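Local coordinates for kynurenine formamidase (Bacillus anthracis, PDB 4CO9) that catalyses, as a homodimer with two zinc ions in each subunit, the hydrolysis of N-formyl-L-kynurenine to L-kynurenine and formate in tryptophan degradation, at the interface of chains A and B. Coordinates in Å, arbitrary orientation; residue numbers count along the deposited sequence, not the author numbering. Chains: chain A/B, Kynurenine formamidase.

Contact 1: the interface of chains A and B. Residues chain A 24-26, 49-50; chain B 33-34, 44-46.
A:Asp25 meets B:Val44 and B:Leu33 with its carboxylate, an acidic group set against aliphatic methyls in the homodimer interface. B:Val44 CG1 approaches from the opposite direction, 3.6 Å from OD1 of A:Asp25, while B:Leu33 CD2 lies against the same oxygen. That leucine methyl also sits over the centre of its neighbour's indole, B:Trp34, whose outer rim reaches the backbone of A:Gly24: CZ2 of B:Trp34 is 3.4 Å from the carbonyl O of A:Gly24. Beside the aspartate, A:Thr26 crosses the extended chain of B:Lys46 at about a right angle, its CG2 methyl 3.9 Å from CE of the lysine. Next to them, A:Ser50 and B:Lys46 form an antiparallel beta bridge between strands 44-50 and 44-49 of the two chains. Several bonds hold the carboxylate. OG of A:Ser50, its hydroxyl, donates a hydrogen bond of 2.6 Å to OD2 of A:Asp25 on its syn side, well out of the carboxylate plane; with chi1 at 172°, this hydroxyl turns away from its own backbone N toward the aspartate. The amide N of A:Thr26 bonds OD1 from above that plane. Water 1 joins the two chains, 2.8 Å from A:Asp25 OD1 and equally far from A:Thr26 OG1 and the carbonyl O of B:Gly45.

Contact 2: the interface of chains A and B. Residues chain A 7-10, 205, 207; chain B 75-76.
The backbone of A:Trp8, extended at phi -67° and psi 140° just before strand 9-10, offers its N-H and its carbonyl to one side-chain amide of the partner subunit. B:Gln76 answers both. Its OE1 accepts from A:Trp8 N at 3.0 Å, with the donor tilted from the amide carbonyl plane, and its NE2 donates to A:Trp8 O, also at 3.0 Å, in the carbonyl plane and on a lone pair. Two bonds to one residue fix the rotation of the amide, in the way a neighbouring strand would pair with the peptide. The glutamine chain bends at chi2 (-51°) to present this end group, and CB of A:Lys7 packs against it, 4.0 Å from B:Gln76 CD. The indole of A:Trp8 lies nearly parallel to the amide, with CD1 3.3 Å from B:Gln76 OE1. B:Ile75 fills the adjoining surface with two branches: CD1 slides past A:Val207 CG1 at 4.0 Å, whereas CG2 rests 3.4 Å from NH2 of A:Arg205. In the second shell, A:Asp10 steadies that guanidinium, which grips the carboxylate side-on through NE and NH2; the salt bridge from NH2 to A:Asp10 OD2 measures 2.9 Å. The contact thus sets the 3-10 helix 75-78 of chain B against the N-terminal segment of chain A, beside strand 207-210 and the loop that carries A:Arg205.

Contact 3: the interface of chains A and B. Residues chain A 30, 32, 45, 47; chain B 51, 61, 198-200.
With chi1 at 173° and chi2 at 84°, A:Tyr30 reaches out from its strand toward B:Asp200, whose carboxylate group stands between its own backbone N and carbonyl carbon (chi1 56°). The phenol OH donates to B:Asp200 OD1 at 2.6 Å and comes from above the carboxylate plane. B:Ala199 supports the ring from one face: its CA is 3.8 Å from the centroid of A:Tyr30, a CH-pi contact displaced toward the rim, and its CB lies over the CE1 and CD1 edge of the same face. Over that face too, toward its other rim, the carbonyl O of B:Asp198 lies 3.3 Å from CE2 of A:Tyr30. B:Asp198 and B:Ala199 thus pass across the ring, and B:Asp200 takes its hydroxyl. The other carboxylate oxygen serves a water link: water 2 is 2.5 Å from B:Asp200 OD2 and 2.7 Å from the backbone N of A:Gly45. Nearby, CG2 of A:Val32 packs 4.0 Å from CE2 of B:Phe61, the two side chains meeting at a slant. Strands 29-32 and 44-50 of chain A, extended across the dimer, cover the 198-200 loop and 3-10 helix 60-62 of chain B, which ends at B:His62, the probable proton donor/acceptor, about 8 Å from the centre of the contact.

Contact 4: the interface of chains A and B. Residues chain A 75, 79, 190, 192; chain B 8, 190, 205, 207.
A:Ile190 and B:Ile190 meet tip to tip across the two-fold axis of this Cyclase-superfamily homodimer, with CG2 against CG2 at 3.7 Å and their CD1 methyls also touching. Around this pair, A:Leu192 sends CD1 both to B:Ile190 CG2, crossing that side chain at about a right angle, and to CG2 of B:Val207, 3.7 Å away. A chi1 of -77° sets CG of A:Leu192 opposite its carbonyl carbon, and chi2 of 156° then directs CD1 to both partners. A:Val79 reaches the same core with CG1, 3.8 Å from CD1 of B:Ile190, and this methyl also packs against the indole of B:Trp8, 3.8 Å from CE2. B:Ile190 CD1 in turn sits over one face of that indole, offset toward its rim, so the isoleucine from its own chain helps to position the ring. Farther out, A:Leu192 CB packs 3.9 Å from B:Arg205 CB, the aliphatic start of that side chain. Polar groups appear at the periphery. Water 3 sits at the edge of the indole, in its plane, 3.0 Å from NE1 of B:Trp8, and the carbonyl O of A:Val79 is 2.8 Å from the same water, linking the two subunits.

Contact 1: the interface of chains A and B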
loop_
_atom_site.group_PDB
_atom_site.type_symbol
_atom_site.label_atom_id
_atom_site.label_comp_id
_atom_site.label_asym_id
_atom_site.label_seq_id
_atom_site.Cartn_x
_atom_site.Cartn_y
_atom_site.Cartn_z
ATOM N N GLY A 24 12.796 -20.244 -5.417
ATOM C CA GLY A 24 12.466 -20.997 -4.210
ATOM C C GLY A 24 11.572 -20.280 -3.191
ATOM O O GLY A 24 11.163 -20.884 -2.217
ATOM N N ASP A 25 11.311 -18.987 -3.404
ATOM C CA ASP A 25 10.590 -18.153 -2.454
ATOM C C ASP A 25 9.101 -18.482 -2.574
ATOM O O ASP A 25 8.712 -19.159 -3.511
ATOM C CB ASP A 25 10.858 -16.687 -2.782
ATOM C CG ASP A 25 10.610 -15.767 -1.610
ATOM O OD1 ASP A 25 10.175 -16.280 -0.539
ATOM O OD2 ASP A 25 10.822 -14.536 -1.793
ATOM N N THR A 26 8.294 -18.041 -1.615
ATOM C CA THR A 26 6.867 -18.304 -1.642
ATOM C C THR A 26 6.254 -17.872 -2.974
ATOM O O THR A 26 6.356 -16.711 -3.321
ATOM C CB THR A 26 6.151 -17.506 -0.526
ATOM O OG1 THR A 26 6.753 -17.791 0.732
ATOM C CG2 THR A 26 4.685 -17.853 -0.467
ATOM N N MET A 49 1.904 -14.495 -0.067
ATOM C CA MET A 49 3.009 -14.009 -0.877
ATOM C C MET A 49 4.295 -13.810 -0.083
ATOM O O MET A 49 4.263 -13.656 1.147
ATOM C CB MET A 49 2.631 -12.667 -1.540
ATOM C CG MET A 49 2.410 -11.520 -0.557
ATOM S SD MET A 49 1.692 -10.023 -1.315
ATOM C CE MET A 49 3.021 -9.583 -2.396
ATOM N N SER A 50 5.424 -13.841 -0.793
ATOM C CA SER A 50 6.670 -13.309 -0.251
ATOM C C SER A 50 6.557 -11.801 -0.191
ATOM O O SER A 50 5.959 -11.191 -1.068
ATOM C CB SER A 50 7.872 -13.669 -1.111
ATOM O OG SER A 50 9.036 -12.980 -0.659
ATOM N N LEU B 33 10.211 -16.738 6.563
ATOM C CA LEU B 33 10.358 -18.014 5.875
ATOM C C LEU B 33 11.788 -18.515 5.957
ATOM O O LEU B 33 12.035 -19.654 6.359
ATOM C CB LEU B 33 9.972 -17.847 4.424
ATOM C CG LEU B 33 10.239 -19.044 3.486
ATOM C CD1 LEU B 33 9.178 -20.087 3.757
ATOM C CD2 LEU B 33 10.217 -18.607 2.024
ATOM N N TRP B 34 12.715 -17.630 5.573
ATOM C CA TRP B 34 14.145 -17.921 5.560
ATOM C C TRP B 34 14.782 -16.903 6.455
ATOM O O TRP B 34 14.678 -15.692 6.222
ATOM C CB TRP B 34 14.804 -17.810 4.182
ATOM C CG TRP B 34 14.359 -18.770 3.186
ATOM C CD1 TRP B 34 14.006 -20.051 3.405
ATOM C CD2 TRP B 34 14.275 -18.554 1.774
ATOM N NE1 TRP B 34 13.668 -20.662 2.222
ATOM C CE2 TRP B 34 13.851 -19.766 1.197
ATOM C CE3 TRP B 34 14.543 -17.462 0.942
ATOM C CZ2 TRP B 34 13.637 -19.903 -0.165
ATOM C CZ3 TRP B 34 14.340 -17.599 -0.416
ATOM C CH2 TRP B 34 13.896 -18.815 -0.960
ATOM N N VAL B 44 13.814 -13.327 4.916
ATOM C CA VAL B 44 12.778 -13.246 3.902
ATOM C C VAL B 44 11.422 -13.601 4.510
ATOM O O VAL B 44 11.247 -14.708 5.045
ATOM C CB VAL B 44 13.054 -14.207 2.748
ATOM C CG1 VAL B 44 11.917 -14.148 1.735
ATOM C CG2 VAL B 44 14.388 -13.892 2.105
ATOM N N GLY B 45 10.476 -12.670 4.432
ATOM C CA GLY B 45 9.164 -12.866 5.033
ATOM C C GLY B 45 8.108 -13.477 4.108
ATOM O O GLY B 45 8.162 -13.313 2.888
ATOM N N LYS B 46 7.139 -14.165 4.703
ATOM C CA LYS B 46 5.979 -14.727 3.991
ATOM C C LYS B 46 4.737 -14.151 4.654
ATOM O O LYS B 46 4.577 -14.222 5.873
ATOM C CB LYS B 46 5.920 -16.256 4.069
ATOM C CG LYS B 46 4.653 -16.881 3.507
ATOM C CD LYS B 46 4.671 -18.385 3.740
ATOM C CE LYS B 46 3.507 -19.070 3.046
ATOM N NZ LYS B 46 3.474 -20.506 3.398
HETATM O O HOH W 1 8.380 -15.692 1.504
#

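Contact 2: the interface of chains A and B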
loop_
_atom_site.group_PDB
_atom_site.type_symbol
_atom_site.label_atom_id
_atom_site.label_comp_id
_atom_site.label_asym_id
_atom_site.label_seq_id
_atom_site.Cartn_x
_atom_site.Cartn_y
_atom_site.Cartn_z
ATOM N N LYS A 7 -2.802 13.553 -13.563
ATOM C CA LYS A 7 -3.188 12.266 -12.999
ATOM C C LYS A 7 -1.989 11.520 -12.413
ATOM O O LYS A 7 -0.864 11.645 -12.897
ATOM C CB LYS A 7 -3.841 11.391 -14.063
ATOM C CG LYS A 7 -5.196 11.870 -14.535
ATOM C CD LYS A 7 -5.816 10.809 -15.450
ATOM C CE LYS A 7 -7.190 11.210 -15.947
ATOM N NZ LYS A 7 -7.785 10.142 -16.797
ATOM N N TRP A 8 -2.258 10.738 -11.369
ATOM C CA TRP A 8 -1.308 9.774 -10.859
ATOM C C TRP A 8 -1.114 8.675 -11.890
ATOM O O TRP A 8 -2.064 8.254 -12.533
ATOM C CB TRP A 8 -1.806 9.192 -9.533
ATOM C CG TRP A 8 -1.822 10.217 -8.494
ATOM C CD1 TRP A 8 -2.880 10.989 -8.112
ATOM C CD2 TRP A 8 -0.698 10.672 -7.749
ATOM N NE1 TRP A 8 -2.488 11.889 -7.152
ATOM C CE2 TRP A 8 -1.148 11.723 -6.917
ATOM C CE3 TRP A 8 0.651 10.302 -7.706
ATOM C CZ2 TRP A 8 -0.310 12.375 -6.036
ATOM C CZ3 TRP A 8 1.483 10.956 -6.830
ATOM C CH2 TRP A 8 1.000 11.985 -6.005
ATOM N N ILE A 9 0.131 8.240 -12.050
ATOM C CA ILE A 9 0.511 7.180 -12.971
ATOM C C ILE A 9 0.997 5.969 -12.181
ATOM O O ILE A 9 1.875 6.091 -11.342
ATOM C CB ILE A 9 1.655 7.635 -13.893
ATOM C CG1 ILE A 9 1.219 8.869 -14.696
ATOM C CG2 ILE A 9 2.083 6.528 -14.855
ATOM C CD1 ILE A 9 2.404 9.631 -15.272
ATOM N N ASP A 10 0.444 4.800 -12.491
ATOM C CA ASP A 10 0.840 3.546 -11.849
ATOM C C ASP A 10 2.231 3.124 -12.317
ATOM O O ASP A 10 2.474 3.008 -13.525
ATOM C CB ASP A 10 -0.192 2.469 -12.205
ATOM C CG ASP A 10 -0.087 1.213 -11.357
ATOM O OD1 ASP A 10 0.761 1.145 -10.437
ATOM O OD2 ASP A 10 -0.883 0.275 -11.611
ATOM N N ARG A 205 2.017 0.075 -3.407
ATOM C CA ARG A 205 1.505 0.594 -4.662
ATOM C C ARG A 205 2.267 1.871 -4.928
ATOM O O ARG A 205 2.018 2.899 -4.291
ATOM C CB ARG A 205 0.010 0.873 -4.600
ATOM C CG ARG A 205 -0.601 1.218 -5.960
ATOM C CD ARG A 205 -0.597 0.002 -6.861
ATOM N NE ARG A 205 -1.222 0.217 -8.160
ATOM C CZ ARG A 205 -2.528 0.168 -8.402
ATOM N NH1 ARG A 205 -3.411 -0.032 -7.428
ATOM N NH2 ARG A 205 -2.959 0.357 -9.633
ATOM N N VAL A 207 3.068 4.935 -7.179
ATOM C CA VAL A 207 2.515 5.793 -8.216
ATOM C C VAL A 207 3.272 7.115 -8.252
ATOM O O VAL A 207 3.864 7.531 -7.256
ATOM C CB VAL A 207 1.010 6.088 -7.985
ATOM C CG1 VAL A 207 0.207 4.805 -7.941
ATOM C CG2 VAL A 207 0.795 6.878 -6.699
ATOM N N ILE B 75 -7.228 4.569 -9.503
ATOM C CA ILE B 75 -6.323 5.030 -8.440
ATOM C C ILE B 75 -6.534 6.484 -8.013
ATOM O O ILE B 75 -6.237 6.838 -6.868
ATOM C CB ILE B 75 -4.832 4.801 -8.770
ATOM C CG1 ILE B 75 -4.409 5.509 -10.057
ATOM C CG2 ILE B 75 -4.542 3.315 -8.830
ATOM C CD1 ILE B 75 -2.923 5.439 -10.327
ATOM N N GLN B 76 -7.076 7.315 -8.898
ATOM C CA GLN B 76 -7.290 8.737 -8.581
ATOM C C GLN B 76 -8.247 8.910 -7.397
ATOM O O GLN B 76 -8.175 9.889 -6.662
ATOM C CB GLN B 76 -7.835 9.521 -9.797
ATOM C CG GLN B 76 -7.163 9.282 -11.161
ATOM C CD GLN B 76 -5.649 9.408 -11.163
ATOM O OE1 GLN B 76 -5.069 10.297 -10.534
ATOM N NE2 GLN B 76 -4.996 8.511 -11.892
#

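Contact 3: the interface of chains A and B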
loop_
_atom_site.group_PDB
_atom_site.type_symbol
_atom_site.label_atom_id
_atom_site.label_comp_id
_atom_site.label_asym_id
_atom_site.label_seq_id
_atom_site.Cartn_x
_atom_site.Cartn_y
_atom_site.Cartn_z
ATOM N N TYR A 30 -3.250 -15.499 -4.982
ATOM C CA TYR A 30 -4.565 -15.009 -4.584
ATOM C C TYR A 30 -5.602 -16.059 -4.960
ATOM O O TYR A 30 -5.640 -16.506 -6.105
ATOM C CB TYR A 30 -4.952 -13.654 -5.215
ATOM C CG TYR A 30 -6.388 -13.346 -4.851
ATOM C CD1 TYR A 30 -6.712 -12.749 -3.643
ATOM C CD2 TYR A 30 -7.429 -13.749 -5.669
ATOM C CE1 TYR A 30 -8.028 -12.525 -3.259
ATOM C CE2 TYR A 30 -8.746 -13.539 -5.294
ATOM C CZ TYR A 30 -9.051 -12.930 -4.100
ATOM O OH TYR A 30 -10.381 -12.737 -3.764
ATOM N N VAL A 32 -9.928 -17.280 -4.206
ATOM C CA VAL A 32 -11.239 -17.200 -3.581
ATOM C C VAL A 32 -11.453 -18.519 -2.840
ATOM O O VAL A 32 -11.609 -19.580 -3.460
ATOM C CB VAL A 32 -12.376 -16.995 -4.606
ATOM C CG1 VAL A 32 -13.732 -16.895 -3.913
ATOM C CG2 VAL A 32 -12.120 -15.751 -5.429
ATOM N N GLY A 45 -11.518 -14.191 0.153
ATOM C CA GLY A 45 -10.263 -14.370 -0.531
ATOM C C GLY A 45 -9.170 -14.696 0.457
ATOM O O GLY A 45 -9.327 -14.513 1.678
ATOM N N LEU A 47 -4.783 -14.146 0.463
ATOM C CA LEU A 47 -3.557 -13.683 -0.144
ATOM C C LEU A 47 -2.377 -14.335 0.568
ATOM O O LEU A 47 -2.250 -14.245 1.801
ATOM C CB LEU A 47 -3.464 -12.161 -0.026
ATOM C CG LEU A 47 -2.230 -11.445 -0.588
ATOM C CD1 LEU A 47 -2.147 -11.643 -2.096
ATOM C CD2 LEU A 47 -2.307 -9.972 -0.242
ATOM N N ILE B 51 -7.672 -10.236 2.723
ATOM C CA ILE B 51 -7.493 -8.856 2.360
ATOM C C ILE B 51 -8.281 -7.920 3.270
ATOM O O ILE B 51 -7.911 -6.789 3.330
ATOM C CB ILE B 51 -7.688 -8.493 0.843
ATOM C CG1 ILE B 51 -9.158 -8.427 0.444
ATOM C CG2 ILE B 51 -7.002 -9.483 -0.080
ATOM C CD1 ILE B 51 -9.860 -7.193 0.934
ATOM N N PHE B 61 -16.004 -6.659 -6.333
ATOM C CA PHE B 61 -15.983 -8.119 -6.443
ATOM C C PHE B 61 -16.214 -8.817 -5.104
ATOM O O PHE B 61 -16.720 -9.946 -5.068
ATOM C CB PHE B 61 -14.676 -8.588 -7.065
ATOM C CG PHE B 61 -14.534 -10.072 -7.140
ATOM C CD1 PHE B 61 -15.469 -10.844 -7.825
ATOM C CD2 PHE B 61 -13.458 -10.711 -6.548
ATOM C CE1 PHE B 61 -15.331 -12.215 -7.897
ATOM C CE2 PHE B 61 -13.326 -12.094 -6.604
ATOM C CZ PHE B 61 -14.249 -12.843 -7.288
ATOM N N ASP B 198 -6.678 -9.814 -9.304
ATOM C CA ASP B 198 -7.846 -10.657 -9.172
ATOM C C ASP B 198 -8.561 -10.551 -7.822
ATOM O O ASP B 198 -9.534 -11.271 -7.585
ATOM C CB ASP B 198 -7.429 -12.101 -9.377
ATOM C CG ASP B 198 -6.750 -12.315 -10.710
ATOM O OD1 ASP B 198 -7.285 -11.873 -11.715
ATOM O OD2 ASP B 198 -5.689 -12.916 -10.754
ATOM N N ALA B 199 -8.110 -9.642 -6.959
ATOM C CA ALA B 199 -8.588 -9.605 -5.578
ATOM C C ALA B 199 -9.896 -8.831 -5.352
ATOM O O ALA B 199 -10.298 -7.932 -6.120
ATOM C CB ALA B 199 -7.497 -9.067 -4.659
ATOM N N ASP B 200 -10.516 -9.182 -4.222
ATOM C CA ASP B 200 -11.777 -8.631 -3.746
ATOM C C ASP B 200 -11.570 -7.379 -2.879
ATOM O O ASP B 200 -12.533 -6.793 -2.399
ATOM C CB ASP B 200 -12.540 -9.696 -2.946
ATOM C CG ASP B 200 -11.738 -10.273 -1.785
ATOM O OD1 ASP B 200 -10.615 -10.798 -2.005
ATOM O OD2 ASP B 200 -12.202 -10.175 -0.632
HETATM O O HOH W 2 -12.039 -11.776 1.295
#

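Contact 4: the interface of chains A and B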
loop_
_atom_site.group_PDB
_atom_site.type_symbol
_atom_site.label_atom_id
_atom_site.label_comp_id
_atom_site.label_asym_id
_atom_site.label_seq_id
_atom_site.Cartn_x
_atom_site.Cartn_y
_atom_site.Cartn_z
ATOM N N ILE A 75 7.425 7.223 7.458
ATOM C CA ILE A 75 6.552 7.334 6.273
ATOM C C ILE A 75 6.838 8.547 5.375
ATOM O O ILE A 75 6.561 8.475 4.177
ATOM C CB ILE A 75 5.050 7.288 6.625
ATOM C CG1 ILE A 75 4.670 8.428 7.580
ATOM C CG2 ILE A 75 4.695 5.918 7.201
ATOM C CD1 ILE A 75 3.179 8.520 7.833
ATOM N N VAL A 79 6.815 9.423 0.521
ATOM C CA VAL A 79 5.917 10.321 -0.185
ATOM C C VAL A 79 6.627 11.645 -0.429
ATOM O O VAL A 79 7.076 12.286 0.519
ATOM C CB VAL A 79 4.636 10.610 0.625
ATOM C CG1 VAL A 79 3.670 11.461 -0.195
ATOM C CG2 VAL A 79 3.954 9.309 1.042
ATOM N N ILE A 190 4.496 8.378 -4.530
ATOM C CA ILE A 190 3.916 7.706 -3.369
ATOM C C ILE A 190 4.298 6.232 -3.466
ATOM O O ILE A 190 4.048 5.584 -4.488
ATOM C CB ILE A 190 2.384 7.807 -3.342
ATOM C CG1 ILE A 190 1.938 9.282 -3.337
ATOM C CG2 ILE A 190 1.828 7.078 -2.122
ATOM C CD1 ILE A 190 0.463 9.462 -3.617
ATOM N N LEU A 192 4.115 3.729 -0.294
ATOM C CA LEU A 192 4.033 3.538 1.149
ATOM C C LEU A 192 4.011 2.069 1.550
ATOM O O LEU A 192 3.227 1.296 1.002
ATOM C CB LEU A 192 2.769 4.208 1.699
ATOM C CG LEU A 192 2.820 5.730 1.841
ATOM C CD1 LEU A 192 1.415 6.303 1.819
ATOM C CD2 LEU A 192 3.539 6.120 3.122
ATOM N N TRP B 8 2.934 13.859 7.095
ATOM C CA TRP B 8 1.923 12.821 6.935
ATOM C C TRP B 8 1.681 12.162 8.284
ATOM O O TRP B 8 2.629 11.939 9.043
ATOM C CB TRP B 8 2.378 11.796 5.897
ATOM C CG TRP B 8 2.445 12.420 4.584
ATOM C CD1 TRP B 8 3.546 12.963 3.985
ATOM C CD2 TRP B 8 1.350 12.644 3.703
ATOM N NE1 TRP B 8 3.203 13.483 2.766
ATOM C CE2 TRP B 8 1.858 13.297 2.568
ATOM C CE3 TRP B 8 -0.009 12.320 3.745
ATOM C CZ2 TRP B 8 1.051 13.653 1.491
ATOM C CZ3 TRP B 8 -0.812 12.682 2.679
ATOM C CH2 TRP B 8 -0.280 13.342 1.566
ATOM N N ILE B 190 -3.999 9.630 1.344
ATOM C CA ILE B 190 -3.462 8.579 0.487
ATOM C C ILE B 190 -3.914 7.238 1.065
ATOM O O ILE B 190 -3.699 6.966 2.250
ATOM C CB ILE B 190 -1.932 8.607 0.427
ATOM C CG1 ILE B 190 -1.423 9.967 -0.071
ATOM C CG2 ILE B 190 -1.421 7.489 -0.474
ATOM C CD1 ILE B 190 0.061 10.167 0.127
ATOM N N ARG B 205 -1.901 1.319 3.112
ATOM C CA ARG B 205 -1.358 2.225 4.102
ATOM C C ARG B 205 -2.071 3.547 3.909
ATOM O O ARG B 205 -1.783 4.289 2.969
ATOM C CB ARG B 205 0.136 2.401 3.950
ATOM C CG ARG B 205 0.761 3.158 5.116
ATOM C CD ARG B 205 0.722 2.315 6.378
ATOM N NE ARG B 205 1.375 2.922 7.535
ATOM C CZ ARG B 205 2.681 2.877 7.803
ATOM N NH1 ARG B 205 3.546 2.328 6.954
ATOM N NH2 ARG B 205 3.132 3.439 8.912
ATOM N N VAL B 207 -2.684 7.227 4.998
ATOM C CA VAL B 207 -2.092 8.354 5.694
ATOM C C VAL B 207 -2.791 9.651 5.273
ATOM O O VAL B 207 -3.377 9.726 4.191
ATOM C CB VAL B 207 -0.587 8.480 5.386
ATOM C CG1 VAL B 207 0.153 7.221 5.797
ATOM C CG2 VAL B 207 -0.345 8.772 3.920
HETATM O O HOH W 3 5.565 14.528 1.263
#

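Contacts 2 and 4 are neighbours, their C-alpha centres about 13 Å apart, and they draw on the same elements with the chains exchanged: Trp8, Ile75, Arg205 and Val207 recur in both, as two-fold symmetry requires. Contacts 1 and 3, about 19 Å apart, share strand 44-50 of chain A and lie about 25 Å and 23 Å from contact 4. The centre of contact 1 lies about 9 Å from A:His62 and that of contact 3 about 8 Å from B:His62. Dimerisation thus joins an apolar core to strands that come near the probable catalytic histidine of each subunit, and may help to shape the two sites.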